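Local coordinates for CBS domain-containing protein CBSX2 (PDB 3SL7) that regulates the thioredoxin system, probably through its pair of CBS domains, and so modulates plant development in Arabidopsis, at the interface of chains A and B. Residues are numbered along the deposited sequence; one frame, centred on the assembly and turned at random. Chains: chain A/B, CBS domain-containing protein CBSX2.

The interface of chains A and B. Residues chain A 121, 147, 150-151, 153-154; chain B 82, 85, 88.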
loop_
_atom_site.group_PDB
_atom_site.type_symbol
_atom_site.label_atom_id
_atom_site.label_comp_id
_atom_site.label_asym_id
_atom_site.label_seq_id
_atom_site.Cartn_x
_atom_site.Cartn_y
_atom_site.Cartn_z
ATOM N N ALA A 121 6.728 17.009 -2.840
ATOM C CA ALA A 121 6.745 15.865 -3.737
ATOM C C ALA A 121 8.168 15.330 -3.917
ATOM O O ALA A 121 8.404 14.123 -3.886
ATOM C CB ALA A 121 6.130 16.244 -5.078
ATOM N N ARG A 147 2.605 9.250 -1.688
ATOM C CA ARG A 147 2.749 9.351 -3.132
ATOM C C ARG A 147 1.374 9.378 -3.783
ATOM O O ARG A 147 1.147 10.112 -4.747
ATOM C CB ARG A 147 3.591 8.201 -3.677
ATOM C CG ARG A 147 5.079 8.350 -3.403
ATOM C CD ARG A 147 5.854 7.124 -3.870
ATOM N NE ARG A 147 5.617 6.820 -5.281
ATOM C CZ ARG A 147 6.165 7.490 -6.292
ATOM N NH1 ARG A 147 6.973 8.518 -6.051
ATOM N NH2 ARG A 147 5.901 7.138 -7.547
ATOM N N VAL A 150 -0.066 12.742 -3.835
ATOM C CA VAL A 150 0.565 13.600 -4.831
ATOM C C VAL A 150 -0.002 13.291 -6.207
ATOM O O VAL A 150 -0.272 14.190 -6.993
ATOM C CB VAL A 150 2.103 13.450 -4.829
ATOM C CG1 VAL A 150 2.720 14.262 -5.964
ATOM C CG2 VAL A 150 2.678 13.882 -3.478
ATOM N N VAL A 151 -0.205 12.016 -6.500
ATOM C CA VAL A 151 -0.837 11.644 -7.762
ATOM C C VAL A 151 -2.264 12.212 -7.835
ATOM O O VAL A 151 -2.700 12.736 -8.863
ATOM C CB VAL A 151 -0.859 10.130 -7.928
ATOM C CG1 VAL A 151 -1.641 9.732 -9.188
ATOM C CG2 VAL A 151 0.570 9.598 -7.962
ATOM N N ALA A 153 -3.286 14.850 -6.509
ATOM C CA ALA A 153 -3.168 16.285 -6.773
ATOM C C ALA A 153 -2.949 16.566 -8.252
ATOM O O ALA A 153 -3.615 17.422 -8.830
ATOM C CB ALA A 153 -2.055 16.911 -5.939
ATOM N N ALA A 154 -2.016 15.847 -8.870
ATOM C CA ALA A 154 -1.767 16.016 -10.305
ATOM C C ALA A 154 -3.032 15.752 -11.123
ATOM O O ALA A 154 -3.325 16.460 -12.087
ATOM C CB ALA A 154 -0.635 15.107 -10.762
ATOM N N TRP B 82 7.962 8.523 -11.807
ATOM C CA TRP B 82 8.179 9.963 -11.742
ATOM C C TRP B 82 9.032 10.330 -10.533
ATOM O O TRP B 82 8.995 9.650 -9.508
ATOM C CB TRP B 82 6.842 10.701 -11.683
ATOM C CG TRP B 82 5.914 10.179 -10.632
ATOM C CD1 TRP B 82 5.121 9.072 -10.714
ATOM C CD2 TRP B 82 5.680 10.745 -9.337
ATOM N NE1 TRP B 82 4.408 8.913 -9.551
ATOM C CE2 TRP B 82 4.733 9.927 -8.689
ATOM C CE3 TRP B 82 6.179 11.863 -8.662
ATOM C CZ2 TRP B 82 4.277 10.192 -7.401
ATOM C CZ3 TRP B 82 5.724 12.124 -7.385
ATOM C CH2 TRP B 82 4.783 11.292 -6.767
ATOM N N PHE B 85 7.111 16.540 -9.299
ATOM C CA PHE B 85 5.717 16.815 -9.589
ATOM C C PHE B 85 5.528 17.179 -11.060
ATOM O O PHE B 85 4.552 16.770 -11.691
ATOM C CB PHE B 85 5.164 17.917 -8.692
ATOM C CG PHE B 85 3.676 18.035 -8.754
ATOM C CD1 PHE B 85 2.876 17.079 -8.143
ATOM C CD2 PHE B 85 3.075 19.080 -9.435
ATOM C CE1 PHE B 85 1.503 17.167 -8.201
ATOM C CE2 PHE B 85 1.700 19.179 -9.495
ATOM C CZ PHE B 85 0.910 18.214 -8.874
ATOM N N LEU B 88 5.487 14.084 -13.107
ATOM C CA LEU B 88 4.211 13.440 -12.847
ATOM C C LEU B 88 3.085 14.080 -13.655
ATOM O O LEU B 88 2.270 13.378 -14.255
ATOM C CB LEU B 88 3.881 13.513 -11.358
ATOM C CG LEU B 88 2.508 12.960 -10.996
ATOM C CD1 LEU B 88 2.428 11.490 -11.403
ATOM C CD2 LEU B 88 2.267 13.130 -9.520
#
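A:Arg147 lays its guanidinium over one face of the B:Trp82 indole, where helix 147-159 of a CBS-pair protein meets the loop and helix 85-93 of the other copy; the two-fold repeats this patch with the chains exchanged, and the ring-shaped pair may well be the working dimer. From its CB outward, B:Trp82 sets CG in the crowded position between backbone N and carbonyl carbon (chi1 51°), and the indole reaches tip to tip toward the arginine. On the five-membered ring, CD1, NE1 and CE2 lie near A:Arg147 NH2; NE1 is 3.1 Å from that NH2, but the indole N-H is not aimed at it, and the pair is a stacking contact rather than a hydrogen bond. Further out, NH1 of A:Arg147 sits 3.6 Å from the centroid of the six-membered ring, a cation-pi contact with the two planes 22° apart. CZ2 lies under the guanidinium, 3.5 Å from A:Arg147 CZ. At the far rim CZ2 also meets A:Val151 CG2 at 3.8 Å, and CH2 meets A:Val150 CG1 at 3.7 Å. On the opposite face B:Leu88 CD1 lies over the five-membered ring and probably helps keep the indole turned toward the arginine. An alanine in place of B:Trp82 would probably leave the A:Arg147 guanidinium without its aromatic partner and open a gap beside both valines. A:Val150 CG1, anti to the backbone N (chi1 175°), also touches B:Phe85 CD1 at 3.6 Å. That phenyl presents its edge to A:Val150 O, lying in the ring plane, while its CZ packs 3.7 Å from A:Ala154 CA. Between phenyl and indole, B:Leu88 CD2 lies 3.7 Å from A:Ala154 CB and also meets A:Val150 CG1.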